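Local structure of uncharacterized protein (Cytophaga hutchinsonii ATCC 33406, 3FF4) at residues A[60-71]-A[83-94]. The protein is of unknown function but probably binds coenzyme A or a related nucleotide through a Rossmann-type CoA-binding domain. Sequence-based numbering, arbitrary orientation. Where two conformers were deposited one is given.
Sequences DTVTLYINPQNQ and PKRVIFNPGTEN
Strands 61-64 and 85-88 pair in parallel in the middle of the central sheet, V62 N donating to R85 O and V62 O receiving I87 N (2.8 Å). Where the strands begin, R85 grips T61 OG1 side-on with NE and NH2 (3.0 and 2.9 Å), the hydroxyl lying near the guanidinium plane and itself donating to D60 OD2; R85 also forms a salt bridge to the C-terminal carboxylate of F122. On the face carrying V62 and V86, L64 CD1 sits over the F88 ring, a CH-pi contact 3.9 Å from its centroid. Helix 75-81 makes the crossover between the strands, a right-handed beta-alpha-beta unit as in Rossmann folds. At their C-terminal ends N89 ND2 spends both hydrogens across to 61-64, on T63 OG1 and, nearly straight (175°), on L64 O; T113 OG1 bonds to both T63 OG1 and N89 OD1. Further on, the extended chain of Q71 (chi2 167°) carries its amide to T92 and N94: NE2 donates to T92 O (2.8 Å), in the carbonyl plane, and also to I66 O, while OE1 accepts from N94 ND2 (2.7 Å), which also bonds Y75 OH. A leucine in place of Q71 would probably leave both carbonyls without this donor and cost N94 ND2 this acceptor, letting the two loops drift apart.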
ATOM      1  N   ASP A  60       7.106  -2.202  -6.079  1.00 28.89           N
ATOM      2  CA  ASP A  60       7.664  -0.851  -6.125  1.00 29.12           C
ATOM      3  C   ASP A  60       7.204  -0.037  -4.908  1.00 28.22           C
ATOM      4  O   ASP A  60       8.014   0.597  -4.206  1.00 28.21           O
ATOM      5  CB  ASP A  60       7.243  -0.164  -7.432  1.00 29.09           C
ATOM      6  CG  ASP A  60       7.740   1.278  -7.540  1.00 31.77           C
ATOM      7  OD1 ASP A  60       8.664   1.547  -8.349  1.00 34.80           O
ATOM      8  OD2 ASP A  60       7.184   2.160  -6.849  1.00 34.94           O
ATOM      9  N   THR A  61       5.898  -0.044  -4.682  1.00 27.35           N
ATOM     10  CA  THR A  61       5.260   0.786  -3.684  1.00 26.73           C
ATOM     11  C   THR A  61       4.363  -0.062  -2.791  1.00 26.88           C
ATOM     12  O   THR A  61       3.557  -0.856  -3.282  1.00 27.33           O
ATOM     13  CB  THR A  61       4.395   1.901  -4.371  1.00 27.06           C
ATOM     14  OG1 THR A  61       5.241   2.788  -5.105  1.00 26.54           O
ATOM     15  CG2 THR A  61       3.603   2.691  -3.330  1.00 27.82           C
ATOM     16  N   VAL A  62       4.497   0.101  -1.478  1.00 26.64           N
ATOM     17  CA  VAL A  62       3.470  -0.372  -0.559  1.00 25.96           C
ATOM     18  C   VAL A  62       2.608   0.870  -0.241  1.00 26.80           C
ATOM     19  O   VAL A  62       3.124   1.906   0.176  1.00 26.34           O
ATOM     20  CB  VAL A  62       4.062  -1.005   0.701  1.00 26.97           C
ATOM     21  CG1 VAL A  62       2.945  -1.333   1.743  1.00 24.78           C
ATOM     22  CG2 VAL A  62       4.891  -2.283   0.330  1.00 25.44           C
ATOM     23  N   THR A  63       1.309   0.773  -0.489  1.00 26.72           N
ATOM     24  CA  THR A  63       0.390   1.852  -0.082  1.00 27.27           C
ATOM     25  C   THR A  63      -0.467   1.401   1.112  1.00 27.49           C
ATOM     26  O   THR A  63      -1.181   0.378   1.077  1.00 28.01           O
ATOM     27  CB  THR A  63      -0.442   2.450  -1.279  1.00 27.23           C
ATOM     28  OG1 THR A  63      -1.159   3.635  -0.861  1.00 25.51           O
ATOM     29  CG2 THR A  63      -1.422   1.388  -1.896  1.00 25.95           C
ATOM     30  N   LEU A  64      -0.341   2.163   2.186  1.00 28.04           N
ATOM     31  CA  LEU A  64      -0.841   1.788   3.498  1.00 28.21           C
ATOM     32  C   LEU A  64      -2.244   2.302   3.792  1.00 29.63           C
ATOM     33  O   LEU A  64      -2.495   3.521   3.719  1.00 28.56           O
ATOM     34  CB  LEU A  64       0.064   2.364   4.575  1.00 28.99           C
ATOM     35  CG  LEU A  64       1.402   1.690   4.839  1.00 29.19           C
ATOM     36  CD1 LEU A  64       2.080   2.522   5.918  1.00 29.09           C
ATOM     37  CD2 LEU A  64       1.167   0.268   5.335  1.00 29.68           C
ATOM     38  N   TYR A  65      -3.125   1.368   4.158  1.00 28.38           N
ATOM     39  CA  TYR A  65      -4.451   1.711   4.627  1.00 30.13           C
ATOM     40  C   TYR A  65      -4.744   1.004   5.932  1.00 30.78           C
ATOM     41  O   TYR A  65      -5.835   0.513   6.095  1.00 33.87           O
ATOM     42  CB  TYR A  65      -5.530   1.387   3.574  1.00 28.41           C
ATOM     43  CG  TYR A  65      -5.440   2.342   2.426  1.00 28.70           C
ATOM     44  CD1 TYR A  65      -6.014   3.621   2.516  1.00 27.38           C
ATOM     45  CD2 TYR A  65      -4.715   2.008   1.265  1.00 27.43           C
ATOM     46  CE1 TYR A  65      -5.899   4.544   1.460  1.00 26.85           C
ATOM     47  CE2 TYR A  65      -4.613   2.931   0.189  1.00 26.43           C
ATOM     48  CZ  TYR A  65      -5.202   4.175   0.303  1.00 26.81           C
ATOM     49  OH  TYR A  65      -5.082   5.093  -0.717  1.00 27.72           O
ATOM     50  N   ILE A  66      -3.760   0.903   6.827  1.00 30.83           N
ATOM     51  CA  ILE A  66      -3.966   0.333   8.162  1.00 29.86           C
ATOM     52  C   ILE A  66      -3.498   1.400   9.129  1.00 29.59           C
ATOM     53  O   ILE A  66      -2.600   2.162   8.803  1.00 30.00           O
ATOM     54  CB  ILE A  66      -3.162  -0.977   8.402  1.00 29.41           C
ATOM     55  CG1 ILE A  66      -1.753  -0.854   7.812  1.00 30.10           C
ATOM     56  CG2 ILE A  66      -3.859  -2.196   7.759  1.00 30.32           C
ATOM     57  CD1 ILE A  66      -0.783  -1.956   8.340  1.00 30.75           C
ATOM     58  N   ASN A  67      -4.129   1.476  10.291  1.00 29.27           N
ATOM     59  CA  ASN A  67      -3.809   2.501  11.248  1.00 30.52           C
ATOM     60  C   ASN A  67      -2.449   2.171  11.896  1.00 30.71           C
ATOM     61  O   ASN A  67      -1.993   0.999  11.830  1.00 29.76           O
ATOM     62  CB  ASN A  67      -4.957   2.667  12.276  1.00 31.02           C
ATOM     63  CG  ASN A  67      -5.133   1.439  13.218  1.00 33.01           C
ATOM     64  OD1 ASN A  67      -4.172   0.800  13.649  1.00 32.20           O
ATOM     65  ND2 ASN A  67      -6.385   1.142  13.557  1.00 36.29           N
ATOM     66  N   PRO A  68      -1.809   3.181  12.517  1.00 30.92           N
ATOM     67  CA  PRO A  68      -0.484   2.990  13.084  1.00 31.35           C
ATOM     68  C   PRO A  68      -0.404   1.859  14.116  1.00 31.66           C
ATOM     69  O   PRO A  68       0.609   1.153  14.157  1.00 31.99           O
ATOM     70  CB  PRO A  68      -0.164   4.355  13.705  1.00 31.22           C
ATOM     71  CG  PRO A  68      -0.947   5.326  12.866  1.00 31.77           C
ATOM     72  CD  PRO A  68      -2.242   4.589  12.606  1.00 31.05           C
ATOM     73  N   GLN A  69      -1.444   1.680  14.928  0.50 31.78           N
ATOM     74  CA  GLN A  69      -1.480   0.565  15.885  0.50 32.14           C
ATOM     75  C   GLN A  69      -1.345  -0.792  15.171  0.50 32.23           C
ATOM     76  O   GLN A  69      -0.515  -1.621  15.560  0.50 32.52           O
ATOM     77  CB  GLN A  69      -2.747   0.606  16.752  0.50 32.19           C
ATOM     78  CG  GLN A  69      -2.676   1.588  17.912  0.50 32.55           C
ATOM     79  CD  GLN A  69      -4.056   1.988  18.419  0.50 34.03           C
ATOM     80  OE1 GLN A  69      -5.017   2.094  17.638  0.50 34.11           O
ATOM     81  NE2 GLN A  69      -4.164   2.209  19.729  0.50 33.18           N
ATOM     82  N   ASN A  70      -2.135  -0.989  14.115  1.00 31.90           N
ATOM     83  CA  ASN A  70      -2.104  -2.217  13.310  1.00 31.90           C
ATOM     84  C   ASN A  70      -0.858  -2.395  12.442  1.00 30.81           C
ATOM     85  O   ASN A  70      -0.613  -3.495  11.945  1.00 31.25           O
ATOM     86  CB  ASN A  70      -3.361  -2.346  12.440  1.00 31.95           C
ATOM     87  CG  ASN A  70      -4.630  -2.552  13.262  1.00 35.32           C
ATOM     88  OD1 ASN A  70      -4.610  -3.167  14.334  1.00 36.85           O
ATOM     89  ND2 ASN A  70      -5.749  -2.037  12.760  1.00 37.06           N
ATOM     90  N   GLN A  71      -0.079  -1.326  12.258  1.00 29.99           N
ATOM     91  CA  GLN A  71       1.138  -1.389  11.471  1.00 28.27           C
ATOM     92  C   GLN A  71       2.230  -2.130  12.220  1.00 27.95           C
ATOM     93  O   GLN A  71       3.053  -2.778  11.608  1.00 27.00           O
ATOM     94  CB  GLN A  71       1.647   0.012  11.118  1.00 28.49           C
ATOM     95  CG  GLN A  71       0.847   0.759  10.072  1.00 26.99           C
ATOM     96  CD  GLN A  71       1.226   2.231  10.002  1.00 26.22           C
ATOM     97  OE1 GLN A  71       2.352   2.612  10.358  1.00 26.79           O
ATOM     98  NE2 GLN A  71       0.301   3.062   9.513  1.00 24.20           N
ATOM     99  N   PRO A  83      10.397  -2.614  -0.673  1.00 25.26           N
ATOM    100  CA  PRO A  83       9.830  -1.777  -1.732  1.00 24.87           C
ATOM    101  C   PRO A  83      10.709  -0.555  -1.950  1.00 25.60           C
ATOM    102  O   PRO A  83      11.480  -0.220  -1.067  1.00 25.63           O
ATOM    103  CB  PRO A  83       8.503  -1.315  -1.128  1.00 25.34           C
ATOM    104  CG  PRO A  83       8.724  -1.306   0.336  1.00 24.05           C
ATOM    105  CD  PRO A  83       9.647  -2.496   0.593  1.00 25.07           C
ATOM    106  N   LYS A  84      10.579   0.123  -3.087  1.00 25.83           N
ATOM    107  CA  LYS A  84      11.228   1.430  -3.269  1.00 26.48           C
ATOM    108  C   LYS A  84      10.589   2.515  -2.395  1.00 25.73           C
ATOM    109  O   LYS A  84      11.259   3.422  -1.926  1.00 24.77           O
ATOM    110  CB  LYS A  84      11.141   1.862  -4.728  1.00 27.06           C
ATOM    111  CG  LYS A  84      11.800   0.880  -5.693  1.00 30.95           C
ATOM    112  CD  LYS A  84      11.869   1.475  -7.081  1.00 37.72           C
ATOM    113  CE  LYS A  84      13.051   2.441  -7.174  1.00 40.37           C
ATOM    114  NZ  LYS A  84      13.199   2.993  -8.544  1.00 42.02           N
ATOM    115  N   ARG A  85       9.291   2.396  -2.139  1.00 25.84           N
ATOM    116  CA  ARG A  85       8.553   3.481  -1.518  1.00 25.53           C
ATOM    117  C   ARG A  85       7.395   2.928  -0.705  1.00 25.65           C
ATOM    118  O   ARG A  85       6.770   1.930  -1.096  1.00 26.32           O
ATOM    119  CB  ARG A  85       8.007   4.426  -2.604  1.00 25.72           C
ATOM    120  CG  ARG A  85       7.017   5.503  -2.104  1.00 26.07           C
ATOM    121  CD  ARG A  85       6.549   6.396  -3.244  1.00 23.21           C
ATOM    122  NE  ARG A  85       5.787   5.632  -4.236  1.00 24.78           N
ATOM    123  CZ  ARG A  85       5.254   6.150  -5.344  1.00 27.18           C
ATOM    124  NH1 ARG A  85       5.408   7.464  -5.629  1.00 24.64           N
ATOM    125  NH2 ARG A  85       4.578   5.355  -6.176  1.00 22.81           N
ATOM    126  N   VAL A  86       7.091   3.587   0.414  1.00 24.38           N
ATOM    127  CA  VAL A  86       5.903   3.270   1.175  1.00 23.25           C
ATOM    128  C   VAL A  86       5.082   4.566   1.307  1.00 23.92           C
ATOM    129  O   VAL A  86       5.620   5.599   1.730  1.00 23.87           O
ATOM    130  CB  VAL A  86       6.226   2.679   2.564  1.00 22.91           C
ATOM    131  CG1 VAL A  86       4.956   2.469   3.382  1.00 21.50           C
ATOM    132  CG2 VAL A  86       6.969   1.323   2.457  1.00 21.15           C
ATOM    133  N   ILE A  87       3.811   4.518   0.910  1.00 23.63           N
ATOM    134  CA  ILE A  87       2.926   5.706   1.007  1.00 24.30           C
ATOM    135  C   ILE A  87       2.048   5.635   2.270  1.00 24.87           C
ATOM    136  O   ILE A  87       1.339   4.625   2.499  1.00 25.31           O
ATOM    137  CB  ILE A  87       2.005   5.869  -0.209  1.00 24.48           C
ATOM    138  CG1 ILE A  87       2.821   5.951  -1.494  1.00 23.85           C
ATOM    139  CG2 ILE A  87       1.068   7.141  -0.035  1.00 24.02           C
ATOM    140  CD1 ILE A  87       1.991   5.933  -2.793  1.00 20.47           C
ATOM    141  N   PHE A  88       2.161   6.678   3.099  1.00 24.39           N
ATOM    142  CA  PHE A  88       1.304   6.902   4.285  1.00 23.85           C
ATOM    143  C   PHE A  88       0.097   7.785   3.912  1.00 23.96           C
ATOM    144  O   PHE A  88       0.183   9.037   3.932  1.00 22.88           O
ATOM    145  CB  PHE A  88       2.137   7.553   5.407  1.00 23.51           C
ATOM    146  CG  PHE A  88       3.217   6.659   5.908  1.00 23.72           C
ATOM    147  CD1 PHE A  88       3.037   5.907   7.058  1.00 20.92           C
ATOM    148  CD2 PHE A  88       4.365   6.460   5.156  1.00 21.63           C
ATOM    149  CE1 PHE A  88       4.039   5.038   7.477  1.00 23.00           C
ATOM    150  CE2 PHE A  88       5.351   5.578   5.573  1.00 22.47           C
ATOM    151  CZ  PHE A  88       5.198   4.879   6.722  1.00 20.97           C
ATOM    152  N   ASN A  89      -1.016   7.129   3.545  1.00 24.27           N
ATOM    153  CA  ASN A  89      -2.271   7.822   3.232  1.00 24.72           C
ATOM    154  C   ASN A  89      -2.857   8.443   4.513  1.00 24.95           C
ATOM    155  O   ASN A  89      -2.441   8.061   5.612  1.00 24.94           O
ATOM    156  CB  ASN A  89      -3.238   6.863   2.526  1.00 24.27           C
ATOM    157  CG  ASN A  89      -2.618   6.272   1.292  1.00 24.94           C
ATOM    158  OD1 ASN A  89      -2.518   6.933   0.262  1.00 25.59           O
ATOM    159  ND2 ASN A  89      -2.127   5.058   1.401  1.00 24.39           N
ATOM    160  N   PRO A  90      -3.788   9.413   4.375  1.00 25.11           N
ATOM    161  CA  PRO A  90      -4.327  10.108   5.527  1.00 25.59           C
ATOM    162  C   PRO A  90      -4.794   9.204   6.661  1.00 26.44           C
ATOM    163  O   PRO A  90      -5.602   8.265   6.464  1.00 26.55           O
ATOM    164  CB  PRO A  90      -5.472  10.959   4.926  1.00 25.96           C
ATOM    165  CG  PRO A  90      -4.880  11.368   3.565  1.00 24.74           C
ATOM    166  CD  PRO A  90      -4.290   9.997   3.113  1.00 25.60           C
ATOM    167  N   GLY A  91      -4.259   9.513   7.835  1.00 26.58           N
ATOM    168  CA  GLY A  91      -4.543   8.808   9.070  1.00 27.39           C
ATOM    169  C   GLY A  91      -3.636   7.607   9.306  1.00 27.71           C
ATOM    170  O   GLY A  91      -3.780   6.926  10.328  1.00 28.87           O
ATOM    171  N   THR A  92      -2.699   7.325   8.396  1.00 26.73           N
ATOM    172  CA  THR A  92      -1.791   6.200   8.627  1.00 25.71           C
ATOM    173  C   THR A  92      -0.395   6.686   9.044  1.00 26.24           C
ATOM    174  O   THR A  92       0.494   5.867   9.299  1.00 26.32           O
ATOM    175  CB  THR A  92      -1.655   5.284   7.383  1.00 26.33           C
ATOM    176  OG1 THR A  92      -0.946   5.991   6.360  1.00 26.52           O
ATOM    177  CG2 THR A  92      -3.030   4.832   6.858  1.00 22.43           C
ATOM    178  N   GLU A  93      -0.202   8.005   9.111  1.00 25.67           N
ATOM    179  CA  GLU A  93       1.114   8.576   9.417  1.00 26.19           C
ATOM    180  C   GLU A  93       1.705   7.965  10.701  1.00 26.94           C
ATOM    181  O   GLU A  93       1.022   7.836  11.727  1.00 26.32           O
ATOM    182  CB  GLU A  93       1.066  10.115   9.571  1.00 26.07           C
ATOM    183  CG  GLU A  93       0.703  10.914   8.303  1.00 26.32           C
ATOM    184  CD  GLU A  93      -0.809  11.035   8.059  1.00 29.19           C
ATOM    185  OE1 GLU A  93      -1.602  10.319   8.723  1.00 28.35           O
ATOM    186  OE2 GLU A  93      -1.218  11.825   7.173  1.00 27.05           O
ATOM    187  N   ASN A  94       2.988   7.626  10.643  1.00 26.95           N
ATOM    188  CA  ASN A  94       3.616   6.896  11.721  1.00 28.32           C
ATOM    189  C   ASN A  94       5.098   7.244  11.691  1.00 28.92           C
ATOM    190  O   ASN A  94       5.854   6.711  10.881  1.00 29.44           O
ATOM    191  CB  ASN A  94       3.372   5.384  11.549  1.00 28.28           C
ATOM    192  CG  ASN A  94       4.047   4.538  12.627  1.00 29.04           C
ATOM    193  OD1 ASN A  94       4.834   5.044  13.427  1.00 30.58           O
ATOM    194  ND2 ASN A  94       3.738   3.237  12.645  1.00 25.29           N
TER
HETATM  195  O   HOH W   1      10.131   3.743  -9.105  1.00 44.80           O